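Local coordinates for hypothetical protein yqeU (Bacillus subtilis, PDB 1VHK) that probably methylates the N3 position of uridine 1498 in 16S ribosomal RNA, using S-adenosyl-L-methionine as the methyl donor, at residues Ile111-Ala116 and Leu202-Pro207; Leu89-Lys94 and Gly206-Leu211; Gln160-Arg165 and Glu217-Gln222; Trp97-Gly102 and Thr135-Glu140. All blocks are in the same frame, centred on the assembly; numbering follows the deposited sequence.

Interaction 1 of 4, residues Ile111-Ala116 and Leu202-Pro207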
loop_
_atom_site.group_PDB
_atom_site.type_symbol
_atom_site.label_atom_id
_atom_site.label_comp_id
_atom_site.label_asym_id
_atom_site.label_seq_id
_atom_site.Cartn_x
_atom_site.Cartn_y
_atom_site.Cartn_z
ATOM N N ILE A 111 -6.408 -4.387 -14.517
ATOM C CA ILE A 111 -6.676 -4.294 -15.960
ATOM C C ILE A 111 -5.643 -3.354 -16.597
ATOM O O ILE A 111 -5.829 -2.144 -16.493
ATOM C CB ILE A 111 -8.046 -3.660 -16.235
ATOM C CG1 ILE A 111 -9.192 -4.437 -15.562
ATOM C CG2 ILE A 111 -8.265 -3.552 -17.730
ATOM C CD1 ILE A 111 -10.470 -3.619 -15.559
ATOM N N PRO A 112 -4.600 -3.902 -17.177
ATOM C CA PRO A 112 -3.560 -3.119 -17.828
ATOM C C PRO A 112 -4.061 -2.672 -19.193
ATOM O O PRO A 112 -4.816 -3.430 -19.825
ATOM C CB PRO A 112 -2.398 -4.091 -17.968
ATOM C CG PRO A 112 -2.781 -5.299 -17.210
ATOM C CD PRO A 112 -4.303 -5.351 -17.276
ATOM N N PHE A 113 -3.665 -1.498 -19.660
ATOM C CA PHE A 113 -4.193 -1.090 -20.974
ATOM C C PHE A 113 -3.206 -0.226 -21.697
ATOM O O PHE A 113 -2.417 0.444 -21.032
ATOM C CB PHE A 113 -5.568 -0.418 -20.825
ATOM C CG PHE A 113 -5.498 0.924 -20.148
ATOM C CD1 PHE A 113 -5.734 1.049 -18.792
ATOM C CD2 PHE A 113 -5.171 2.052 -20.872
ATOM C CE1 PHE A 113 -5.639 2.279 -18.184
ATOM C CE2 PHE A 113 -5.030 3.275 -20.260
ATOM C CZ PHE A 113 -5.260 3.388 -18.899
ATOM N N GLN A 114 -3.201 -0.308 -23.037
ATOM C CA GLN A 114 -2.235 0.530 -23.780
ATOM C C GLN A 114 -2.648 1.983 -23.623
ATOM O O GLN A 114 -3.836 2.283 -23.873
ATOM C CB GLN A 114 -2.259 0.188 -25.274
ATOM C CG GLN A 114 -1.058 0.700 -26.049
ATOM C CD GLN A 114 0.259 0.153 -25.544
ATOM O OE1 GLN A 114 0.354 -1.047 -25.203
ATOM N NE2 GLN A 114 1.300 0.986 -25.459
ATOM N N ALA A 115 -1.769 2.870 -23.231
ATOM C CA ALA A 115 -2.192 4.288 -23.134
ATOM C C ALA A 115 -1.394 5.152 -24.104
ATOM O O ALA A 115 -0.204 4.919 -24.333
ATOM C CB ALA A 115 -2.052 4.739 -21.695
ATOM N N ALA A 116 -1.970 6.267 -24.544
ATOM C CA ALA A 116 -1.337 7.164 -25.500
ATOM C C ALA A 116 0.107 7.462 -25.150
ATOM O O ALA A 116 1.011 7.389 -26.011
ATOM C CB ALA A 116 -2.151 8.435 -25.648
ATOM N N LEU A 202 -14.218 1.007 -10.565
ATOM C CA LEU A 202 -13.145 1.043 -11.528
ATOM C C LEU A 202 -12.369 2.356 -11.351
ATOM O O LEU A 202 -12.996 3.389 -11.188
ATOM C CB LEU A 202 -13.644 0.988 -12.979
ATOM C CG LEU A 202 -12.503 1.133 -14.014
ATOM C CD1 LEU A 202 -11.612 -0.099 -13.952
ATOM C CD2 LEU A 202 -13.044 1.363 -15.401
ATOM N N ILE A 203 -11.051 2.256 -11.268
ATOM C CA ILE A 203 -10.191 3.425 -11.085
ATOM C C ILE A 203 -9.106 3.386 -12.158
ATOM O O ILE A 203 -8.406 2.364 -12.246
ATOM C CB ILE A 203 -9.491 3.475 -9.714
ATOM C CG1 ILE A 203 -10.427 3.228 -8.540
ATOM C CG2 ILE A 203 -8.806 4.833 -9.531
ATOM C CD1 ILE A 203 -9.786 3.267 -7.177
ATOM N N VAL A 204 -9.070 4.359 -13.074
ATOM C CA VAL A 204 -8.031 4.254 -14.117
ATOM C C VAL A 204 -6.936 5.251 -13.878
ATOM O O VAL A 204 -7.165 6.401 -13.502
ATOM C CB VAL A 204 -8.601 4.293 -15.525
ATOM C CG1 VAL A 204 -10.125 4.271 -15.528
ATOM C CG2 VAL A 204 -8.072 5.438 -16.374
ATOM N N PHE A 205 -5.686 4.811 -14.062
ATOM C CA PHE A 205 -4.523 5.686 -13.886
ATOM C C PHE A 205 -3.757 5.839 -15.192
ATOM O O PHE A 205 -3.704 4.880 -15.980
ATOM C CB PHE A 205 -3.576 5.022 -12.844
ATOM C CG PHE A 205 -4.278 4.715 -11.555
ATOM C CD1 PHE A 205 -4.944 3.524 -11.392
ATOM C CD2 PHE A 205 -4.271 5.638 -10.525
ATOM C CE1 PHE A 205 -5.642 3.263 -10.234
ATOM C CE2 PHE A 205 -4.939 5.370 -9.344
ATOM C CZ PHE A 205 -5.601 4.167 -9.192
ATOM N N GLY A 206 -3.035 6.916 -15.396
ATOM C CA GLY A 206 -2.254 7.024 -16.653
ATOM C C GLY A 206 -0.829 6.524 -16.369
ATOM O O GLY A 206 -0.526 6.204 -15.229
ATOM N N PRO A 207 0.005 6.500 -17.393
ATOM C CA PRO A 207 1.394 6.050 -17.282
ATOM C C PRO A 207 2.299 7.209 -16.892
ATOM O O PRO A 207 1.775 8.279 -16.563
ATOM C CB PRO A 207 1.712 5.614 -18.710
ATOM C CG PRO A 207 0.911 6.546 -19.562
ATOM C CD PRO A 207 -0.364 6.784 -18.791
#
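The F113 ring meets the other strand obliquely, with the methyl CG2 of V204 and the carbonyl oxygen of F205 near its tip. F113 CZ lies 3.6 Å from F205 O and 4.3 Å from V204 CG2. The contact belongs to the parallel sheet of the SPOUT-type methyltransferase domain. Strands 109-113 and 200-205 are not neighbours in that sheet. Strand 82-88 runs between them and takes the backbone hydrogen bonds of I111 and F113. This explains the 9.1 Å between the segment axes, which differ by 33° in direction, and the absence of any hydrogen bond across the contact. The side chains reach past the middle strand and touch. In F113, CG stands between the backbone N and the carbonyl carbon, chi1 69°, and the end of the ring comes nearer to V204 and F205 than its base does. Both F113 and V204 also touch A86 of the middle strand. Further back, I111 and L202 meet through their end methyls, CD1 to CD1 at 4.0 Å. Their side chains cross at about a right angle. All the touching residues are buried, and the contact between side chains is apolar. Beyond the strand ends the chains draw closer, with 7.0 Å between the CA atoms of A115 and G206. There the CB of A115 sits against the ring of P207, 3.9 Å from its CD.

Interaction 2 of 4, residues Leu89-Lys94 and Gly206-Leu211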
loop_
_atom_site.group_PDB
_atom_site.type_symbol
_atom_site.label_atom_id
_atom_site.label_comp_id
_atom_site.label_asym_id
_atom_site.label_seq_id
_atom_site.Cartn_x
_atom_site.Cartn_y
_atom_site.Cartn_z
ATOM N N LEU A 89 0.001 0.967 -19.170
ATOM C CA LEU A 89 1.270 0.252 -19.146
ATOM C C LEU A 89 2.449 1.118 -18.732
ATOM O O LEU A 89 2.864 1.992 -19.496
ATOM C CB LEU A 89 1.550 -0.410 -20.475
ATOM C CG LEU A 89 1.176 -1.860 -20.719
ATOM C CD1 LEU A 89 1.056 -2.674 -19.445
ATOM C CD2 LEU A 89 -0.107 -1.992 -21.541
ATOM N N PRO A 90 2.995 0.900 -17.552
ATOM C CA PRO A 90 4.139 1.669 -17.061
ATOM C C PRO A 90 5.431 1.062 -17.601
ATOM O O PRO A 90 5.409 -0.034 -18.170
ATOM C CB PRO A 90 4.051 1.489 -15.554
ATOM C CG PRO A 90 3.354 0.202 -15.331
ATOM C CD PRO A 90 2.574 -0.128 -16.569
ATOM N N LYS A 91 6.551 1.740 -17.417
ATOM C CA LYS A 91 7.820 1.229 -17.902
ATOM C C LYS A 91 8.496 0.327 -16.874
ATOM O O LYS A 91 7.907 -0.053 -15.861
ATOM C CB LYS A 91 8.717 2.344 -18.375
ATOM C CG LYS A 91 9.132 3.408 -17.408
ATOM C CD LYS A 91 10.256 4.292 -17.934
ATOM C CE LYS A 91 10.051 4.683 -19.394
ATOM N NZ LYS A 91 8.668 5.142 -19.658
ATOM N N GLY A 92 9.735 -0.071 -17.174
ATOM C CA GLY A 92 10.490 -0.936 -16.272
ATOM C C GLY A 92 9.592 -2.092 -15.843
ATOM O O GLY A 92 8.879 -2.663 -16.663
ATOM N N ASP A 93 9.612 -2.399 -14.568
ATOM C CA ASP A 93 8.784 -3.425 -13.980
ATOM C C ASP A 93 7.802 -2.858 -12.951
ATOM O O ASP A 93 7.418 -3.578 -12.016
ATOM C CB ASP A 93 9.673 -4.444 -13.244
ATOM C CG ASP A 93 10.305 -5.428 -14.200
ATOM O OD1 ASP A 93 9.562 -6.208 -14.835
ATOM O OD2 ASP A 93 11.554 -5.404 -14.332
ATOM N N LYS A 94 7.259 -1.665 -13.163
ATOM C CA LYS A 94 6.342 -1.034 -12.233
ATOM C C LYS A 94 5.001 -1.726 -12.128
ATOM O O LYS A 94 4.325 -1.672 -11.087
ATOM C CB LYS A 94 6.179 0.445 -12.600
ATOM C CG LYS A 94 7.449 1.255 -12.450
ATOM C CD LYS A 94 7.411 2.494 -13.326
ATOM C CE LYS A 94 8.571 3.422 -13.031
ATOM N NZ LYS A 94 8.841 4.361 -14.143
ATOM N N GLY A 206 -3.035 6.916 -15.396
ATOM C CA GLY A 206 -2.254 7.024 -16.653
ATOM C C GLY A 206 -0.829 6.524 -16.369
ATOM O O GLY A 206 -0.526 6.204 -15.229
ATOM N N PRO A 207 0.005 6.500 -17.393
ATOM C CA PRO A 207 1.394 6.050 -17.282
ATOM C C PRO A 207 2.299 7.209 -16.892
ATOM O O PRO A 207 1.775 8.279 -16.563
ATOM C CB PRO A 207 1.712 5.614 -18.710
ATOM C CG PRO A 207 0.911 6.546 -19.562
ATOM C CD PRO A 207 -0.364 6.784 -18.791
ATOM N N GLU A 208 3.605 6.999 -16.820
ATOM C CA GLU A 208 4.546 8.053 -16.451
ATOM C C GLU A 208 4.172 9.384 -17.094
ATOM O O GLU A 208 4.186 10.442 -16.475
ATOM C CB GLU A 208 5.971 7.697 -16.867
ATOM C CG GLU A 208 6.630 6.585 -16.085
ATOM C CD GLU A 208 6.229 5.190 -16.479
ATOM O OE1 GLU A 208 5.427 5.017 -17.406
ATOM O OE2 GLU A 208 6.697 4.228 -15.821
ATOM N N GLY A 209 3.927 9.349 -18.413
ATOM C CA GLY A 209 3.489 10.532 -19.113
ATOM C C GLY A 209 2.166 11.046 -18.559
ATOM O O GLY A 209 1.975 12.265 -18.515
ATOM N N GLY A 210 1.241 10.169 -18.214
ATOM C CA GLY A 210 -0.050 10.605 -17.666
ATOM C C GLY A 210 -1.137 10.489 -18.724
ATOM O O GLY A 210 -0.831 10.390 -19.918
ATOM N N LEU A 211 -2.398 10.432 -18.304
ATOM C CA LEU A 211 -3.478 10.347 -19.302
ATOM C C LEU A 211 -3.448 11.608 -20.166
ATOM O O LEU A 211 -2.771 12.586 -19.841
ATOM C CB LEU A 211 -4.834 10.136 -18.675
ATOM C CG LEU A 211 -5.080 8.783 -17.987
ATOM C CD1 LEU A 211 -6.145 8.921 -16.916
ATOM C CD2 LEU A 211 -5.470 7.735 -19.018
#
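The carboxylate oxygen OE2 of E208 is gripped by two donors, the ammonium of K94 and the backbone N-H of K91. K94 NZ lies 2.7 Å from E208 OE2 and approaches by the anti lone pair. This is a salt bridge, and the two side chains meet tip to tip. K91 N lies 3.0 Å from E208 OE2, with a nearly straight N-H...O angle of 171°. It comes from the syn side, somewhat out of the carboxylate plane. In E208, chi2 of 79° brings CD round toward segment 89-94. The K91 side chain bends at its far end, so NZ comes back toward the other oxygen. That salt bridge, K91 NZ to E208 OE1, is long at 3.9 Å. P90 CB also lies 3.8 Å from E208 OE2, and L89 O lies 3.9 Å from P207 CB. L89 O also accepts a hydrogen bond from S118 OG. Segment 89-94 is a loop that runs into the start of helix 94-104, and segment 206-211 is a loop after strand 200-205. The arrangement is consistent with the knotted SPOUT fold, where loops at this end of the sheet form the S-adenosylmethionine site. The GPEGG sequence 206-210 probably belongs to it.

Interaction 3 of 4, residues Gln160-Arg165 and Glu217-Gln222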
loop_
_atom_site.group_PDB
_atom_site.type_symbol
_atom_site.label_atom_id
_atom_site.label_comp_id
_atom_site.label_asym_id
_atom_site.label_seq_id
_atom_site.Cartn_x
_atom_site.Cartn_y
_atom_site.Cartn_z
ATOM N N GLN A 160 -9.483 1.672 -26.338
ATOM C CA GLN A 160 -10.862 1.496 -26.757
ATOM C C GLN A 160 -11.545 0.408 -25.927
ATOM O O GLN A 160 -12.652 0.620 -25.428
ATOM C CB GLN A 160 -10.954 1.108 -28.232
ATOM C CG GLN A 160 -12.242 1.361 -28.941
ATOM C CD GLN A 160 -13.501 0.728 -28.456
ATOM O OE1 GLN A 160 -14.518 1.399 -28.169
ATOM N NE2 GLN A 160 -13.530 -0.610 -28.356
ATOM N N GLN A 161 -10.906 -0.746 -25.838
ATOM C CA GLN A 161 -11.511 -1.879 -25.128
ATOM C C GLN A 161 -11.875 -1.527 -23.695
ATOM O O GLN A 161 -12.928 -1.903 -23.176
ATOM C CB GLN A 161 -10.578 -3.088 -25.167
ATOM C CG GLN A 161 -10.548 -3.754 -26.544
ATOM C CD GLN A 161 -9.446 -4.794 -26.616
ATOM O OE1 GLN A 161 -8.294 -4.484 -26.271
ATOM N NE2 GLN A 161 -9.814 -6.002 -27.033
ATOM N N LEU A 162 -10.980 -0.783 -23.046
ATOM C CA LEU A 162 -11.201 -0.338 -21.692
ATOM C C LEU A 162 -12.495 0.477 -21.632
ATOM O O LEU A 162 -13.444 0.132 -20.907
ATOM C CB LEU A 162 -9.990 0.427 -21.182
ATOM C CG LEU A 162 -10.201 1.184 -19.855
ATOM C CD1 LEU A 162 -9.987 0.263 -18.666
ATOM C CD2 LEU A 162 -9.321 2.419 -19.793
ATOM N N LEU A 163 -12.641 1.432 -22.543
ATOM C CA LEU A 163 -13.859 2.225 -22.661
ATOM C C LEU A 163 -15.115 1.374 -22.732
ATOM O O LEU A 163 -16.128 1.758 -22.153
ATOM C CB LEU A 163 -13.779 3.150 -23.853
ATOM C CG LEU A 163 -13.436 4.612 -23.677
ATOM C CD1 LEU A 163 -12.607 4.903 -22.442
ATOM C CD2 LEU A 163 -12.710 5.121 -24.927
ATOM N N GLN A 164 -15.082 0.209 -23.375
ATOM C CA GLN A 164 -16.253 -0.652 -23.440
ATOM C C GLN A 164 -16.460 -1.440 -22.163
ATOM O O GLN A 164 -17.548 -2.002 -21.981
ATOM C CB GLN A 164 -16.215 -1.606 -24.641
ATOM N N ARG A 165 -15.481 -1.508 -21.279
ATOM C CA ARG A 165 -15.633 -2.278 -20.046
ATOM C C ARG A 165 -16.378 -1.488 -18.983
ATOM O O ARG A 165 -17.132 -2.050 -18.188
ATOM C CB ARG A 165 -14.245 -2.693 -19.527
ATOM C CG ARG A 165 -14.238 -4.000 -18.749
ATOM C CD ARG A 165 -13.008 -4.825 -19.064
ATOM N NE ARG A 165 -13.299 -6.230 -19.329
ATOM C CZ ARG A 165 -13.751 -7.081 -18.425
ATOM N NH1 ARG A 165 -13.965 -6.666 -17.175
ATOM N NH2 ARG A 165 -13.990 -8.350 -18.748
ATOM N N GLU A 217 -11.406 13.148 -21.800
ATOM C CA GLU A 217 -12.655 13.381 -22.501
ATOM C C GLU A 217 -13.419 12.108 -22.809
ATOM O O GLU A 217 -14.625 12.059 -22.529
ATOM C CB GLU A 217 -12.397 14.176 -23.782
ATOM C CG GLU A 217 -12.295 15.675 -23.553
ATOM C CD GLU A 217 -12.546 16.472 -24.818
ATOM O OE1 GLU A 217 -13.719 16.567 -25.240
ATOM O OE2 GLU A 217 -11.574 17.012 -25.408
ATOM N N ARG A 218 -12.801 11.059 -23.331
ATOM C CA ARG A 218 -13.523 9.803 -23.606
ATOM C C ARG A 218 -13.940 9.084 -22.326
ATOM O O ARG A 218 -15.026 8.484 -22.262
ATOM C CB ARG A 218 -12.647 8.885 -24.459
ATOM C CG ARG A 218 -11.523 9.624 -25.158
ATOM C CD ARG A 218 -11.609 9.518 -26.663
ATOM N NE ARG A 218 -12.972 9.471 -27.146
ATOM C CZ ARG A 218 -13.843 10.455 -27.254
ATOM N NH1 ARG A 218 -13.517 11.696 -26.907
ATOM N NH2 ARG A 218 -15.063 10.218 -27.729
ATOM N N LEU A 219 -13.081 9.136 -21.298
ATOM C CA LEU A 219 -13.427 8.514 -20.018
ATOM C C LEU A 219 -14.596 9.246 -19.367
ATOM O O LEU A 219 -15.567 8.622 -18.960
ATOM C CB LEU A 219 -12.214 8.444 -19.078
ATOM C CG LEU A 219 -11.079 7.530 -19.527
ATOM C CD1 LEU A 219 -9.742 7.974 -18.977
ATOM C CD2 LEU A 219 -11.350 6.081 -19.169
ATOM N N THR A 220 -14.578 10.573 -19.367
ATOM C CA THR A 220 -15.634 11.371 -18.759
ATOM C C THR A 220 -16.987 11.194 -19.419
ATOM O O THR A 220 -18.022 11.228 -18.719
ATOM C CB THR A 220 -15.251 12.855 -18.729
ATOM O OG1 THR A 220 -14.280 13.069 -19.768
ATOM C CG2 THR A 220 -14.622 13.246 -17.410
ATOM N N GLU A 221 -17.028 10.937 -20.726
ATOM C CA GLU A 221 -18.288 10.702 -21.421
ATOM C C GLU A 221 -18.802 9.290 -21.192
ATOM O O GLU A 221 -19.999 9.015 -21.349
ATOM C CB GLU A 221 -18.219 11.075 -22.890
ATOM C CG GLU A 221 -17.054 10.501 -23.649
ATOM C CD GLU A 221 -16.891 11.037 -25.055
ATOM O OE1 GLU A 221 -16.814 12.271 -25.226
ATOM O OE2 GLU A 221 -16.793 10.221 -25.997
ATOM N N GLN A 222 -17.942 8.396 -20.688
ATOM C CA GLN A 222 -18.345 7.054 -20.296
ATOM C C GLN A 222 -18.698 7.030 -18.804
ATOM O O GLN A 222 -18.696 5.965 -18.175
ATOM C CB GLN A 222 -17.247 6.027 -20.539
ATOM C CG GLN A 222 -16.947 5.682 -21.974
ATOM C CD GLN A 222 -18.102 5.031 -22.710
ATOM O OE1 GLN A 222 -18.636 4.000 -22.294
ATOM N NE2 GLN A 222 -18.511 5.633 -23.823
#
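L163 carries this contact by spreading its two methyls over the opposite helix. CD1 lies 3.7 Å from CD2 of L219, and CD2 lies 3.8 Å from CB of R218. The CA-CB bond of L163 points neither toward nor away from the other helix, but the branched end comes nearer. The modelled chi1 of L163, -100°, is not staggered. At this resolution it gives only an approximate tilt of the branch. In L219, CG stands anti to the carbonyl carbon and beside the backbone N, chi1 -66°. One methyl, CD2, meets both L163 and L162, whose CD2 is 4.2 Å away. The other, CD1, packs on V204 of the sheet. The side chains of L163 and L219 cross at about a right angle. Helices 159-165 and 213-221 lie side by side and pack on the parallel sheet of the SPOUT-type domain. The segment axes are 10.3 Å apart, and their directions differ by 17°. L162 packs through its CD2 on CD1 of F113, in strand 109-113. On the same helix, the end of R165 leads away from this contact and touches M154 and H157. R218 contributes its CB to L163, while the rest of its chain bends at chi2 and chi3. Q222, just past the helix, lies across L163 at about a right angle, with the CG atoms of L163 and Q222 4.0 Å apart. M166 packs on both L219 and Q222 at the end of the contact.

Interaction 4 of 4, residues Trp97-Gly102 and Thr135-Glu140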
loop_
_atom_site.group_PDB
_atom_site.type_symbol
_atom_site.label_atom_id
_atom_site.label_comp_id
_atom_site.label_asym_id
_atom_site.label_seq_id
_atom_site.Cartn_x
_atom_site.Cartn_y
_atom_site.Cartn_z
ATOM N N TRP A 97 5.007 -4.248 -9.287
ATOM C CA TRP A 97 4.901 -3.578 -7.991
ATOM C C TRP A 97 3.454 -3.167 -7.752
ATOM O O TRP A 97 2.896 -3.303 -6.678
ATOM C CB TRP A 97 5.806 -2.341 -7.971
ATOM C CG TRP A 97 6.486 -2.080 -6.666
ATOM C CD1 TRP A 97 7.554 -2.772 -6.149
ATOM C CD2 TRP A 97 6.169 -1.065 -5.700
ATOM N NE1 TRP A 97 7.905 -2.261 -4.919
ATOM C CE2 TRP A 97 7.077 -1.205 -4.628
ATOM C CE3 TRP A 97 5.194 -0.057 -5.637
ATOM C CZ2 TRP A 97 7.052 -0.368 -3.511
ATOM C CZ3 TRP A 97 5.184 0.762 -4.533
ATOM C CH2 TRP A 97 6.093 0.599 -3.475
ATOM N N ILE A 98 2.807 -2.730 -8.859
ATOM C CA ILE A 98 1.410 -2.321 -8.755
ATOM C C ILE A 98 0.555 -3.537 -8.417
ATOM O O ILE A 98 -0.367 -3.417 -7.622
ATOM C CB ILE A 98 0.919 -1.607 -10.017
ATOM C CG1 ILE A 98 1.423 -0.161 -10.054
ATOM C CG2 ILE A 98 -0.605 -1.598 -10.091
ATOM C CD1 ILE A 98 1.554 0.425 -11.459
ATOM N N ILE A 99 0.889 -4.694 -8.985
ATOM C CA ILE A 99 0.067 -5.896 -8.765
ATOM C C ILE A 99 0.277 -6.417 -7.362
ATOM O O ILE A 99 -0.606 -6.781 -6.600
ATOM C CB ILE A 99 0.425 -6.987 -9.808
ATOM C CG1 ILE A 99 -0.212 -6.582 -11.167
ATOM C CG2 ILE A 99 -0.063 -8.376 -9.441
ATOM C CD1 ILE A 99 0.402 -7.340 -12.332
ATOM N N GLN A 100 1.570 -6.484 -7.004
ATOM C CA GLN A 100 1.930 -6.964 -5.697
ATOM C C GLN A 100 1.333 -6.091 -4.587
ATOM O O GLN A 100 0.584 -6.605 -3.755
ATOM C CB GLN A 100 3.432 -7.119 -5.548
ATOM C CG GLN A 100 3.788 -7.643 -4.131
ATOM C CD GLN A 100 5.268 -7.919 -3.997
ATOM O OE1 GLN A 100 6.052 -7.023 -3.665
ATOM N NE2 GLN A 100 5.667 -9.133 -4.336
ATOM N N LYS A 101 1.695 -4.805 -4.527
ATOM C CA LYS A 101 1.199 -4.011 -3.382
ATOM C C LYS A 101 -0.307 -3.919 -3.443
ATOM O O LYS A 101 -0.996 -4.185 -2.441
ATOM C CB LYS A 101 1.947 -2.714 -3.253
ATOM C CG LYS A 101 3.406 -2.857 -3.647
ATOM C CD LYS A 101 4.350 -2.904 -2.499
ATOM C CE LYS A 101 5.499 -3.881 -2.706
ATOM N NZ LYS A 101 5.348 -5.036 -1.750
ATOM N N GLY A 102 -0.839 -3.732 -4.673
ATOM C CA GLY A 102 -2.214 -3.714 -4.950
ATOM C C GLY A 102 -2.954 -4.888 -4.333
ATOM O O GLY A 102 -4.093 -4.722 -3.863
ATOM N N THR A 135 0.096 -13.067 -12.862
ATOM C CA THR A 135 -0.838 -13.962 -12.183
ATOM C C THR A 135 -0.158 -14.647 -10.995
ATOM O O THR A 135 -0.732 -14.896 -9.952
ATOM C CB THR A 135 -1.276 -15.064 -13.185
ATOM O OG1 THR A 135 -2.049 -14.439 -14.220
ATOM C CG2 THR A 135 -2.107 -16.122 -12.542
ATOM N N LYS A 136 1.113 -14.953 -11.199
ATOM C CA LYS A 136 1.961 -15.581 -10.199
ATOM C C LYS A 136 2.285 -14.588 -9.097
ATOM O O LYS A 136 2.205 -14.888 -7.906
ATOM C CB LYS A 136 3.185 -16.149 -10.894
ATOM C CG LYS A 136 4.448 -16.367 -10.113
ATOM C CD LYS A 136 5.577 -16.883 -11.022
ATOM C CE LYS A 136 6.609 -17.667 -10.218
ATOM N NZ LYS A 136 7.369 -16.782 -9.283
ATOM N N ILE A 137 2.542 -13.336 -9.445
ATOM C CA ILE A 137 2.845 -12.309 -8.466
ATOM C C ILE A 137 1.658 -11.994 -7.568
ATOM O O ILE A 137 1.834 -11.764 -6.373
ATOM C CB ILE A 137 3.357 -11.039 -9.167
ATOM C CG1 ILE A 137 4.786 -11.347 -9.658
ATOM C CG2 ILE A 137 3.323 -9.833 -8.250
ATOM C CD1 ILE A 137 5.231 -10.509 -10.830
ATOM N N ALA A 138 0.461 -12.060 -8.131
ATOM C CA ALA A 138 -0.787 -11.787 -7.478
ATOM C C ALA A 138 -1.172 -12.879 -6.489
ATOM O O ALA A 138 -1.757 -12.577 -5.455
ATOM C CB ALA A 138 -1.904 -11.643 -8.496
ATOM N N LYS A 139 -0.879 -14.117 -6.852
ATOM C CA LYS A 139 -1.125 -15.285 -6.038
ATOM C C LYS A 139 -0.229 -15.316 -4.799
ATOM O O LYS A 139 -0.655 -15.653 -3.705
ATOM C CB LYS A 139 -0.828 -16.531 -6.897
ATOM C CG LYS A 139 -1.652 -17.748 -6.517
ATOM C CD LYS A 139 -0.914 -19.048 -6.816
ATOM C CE LYS A 139 -1.805 -20.239 -6.488
ATOM N NZ LYS A 139 -1.052 -21.514 -6.565
ATOM N N GLU A 140 1.028 -14.921 -4.965
ATOM C CA GLU A 140 1.976 -14.919 -3.829
ATOM C C GLU A 140 1.667 -13.774 -2.890
ATOM O O GLU A 140 1.532 -13.904 -1.659
ATOM C CB GLU A 140 3.376 -14.906 -4.399
ATOM C CG GLU A 140 4.566 -15.049 -3.560
ATOM C CD GLU A 140 4.834 -13.998 -2.511
ATOM O OE1 GLU A 140 4.574 -12.798 -2.756
ATOM O OE2 GLU A 140 5.295 -14.376 -1.390
#
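I99 and I137 both have CG1 anti to the carbonyl carbon, chi1 -76° and -73°, which sets each CG2 anti to its own backbone N. The two branch methyls meet between the helices, CG2 to CG2 at 3.9 Å, with the side chains crossing at about a right angle. I99 CG2 also touches CB of A138 at 3.9 Å. I137 CG2 has a second neighbour, Q100 CB, at 3.8 Å. The CA atoms of Q100 and A138 are 5.8 Å apart, the nearest pair between the segments, and the segment axes of helices 94-104 and 131-144 come within 8.4 Å. The two segments run in nearly the same direction, 23° apart. The Q100 chain is extended, and its amide ends near the E140 carboxylate. Q100 NE2 and E140 OE1 are 4.1 Å apart and make no hydrogen bond. The carboxylate has a stronger partner, for E140 OE1 forms a salt bridge with R235 of the second subunit. The other amide atom, Q100 OE1, accepts from K101 NZ at 2.8 Å. K101 NZ is also bridged to E237 of the second subunit. The helix pair is thus held by apolar contacts, while the polar side chains of E140 and K101 pair with the second subunit.

All four contacts lie within the methyltransferase domain. Interactions 1 and 2 share G206 and P207, and their centres are 8 Å apart. They follow strands 82-88, 109-113 and 200-205 from the sheet into the loops at its end. Interaction 3, centred 11 Å from interaction 1, packs two helices on that sheet. L162 touches F113, and L219 touches V204. Interaction 4 lies about 26 Å from interaction 3, centre to centre, and faces the second subunit. It is nested in the chain between the segments of interaction 2, which it touches through P90 and I98. The segments of interactions 1 and 3 alternate along the chain, bringing residues distant in sequence together in one SPOUT domain.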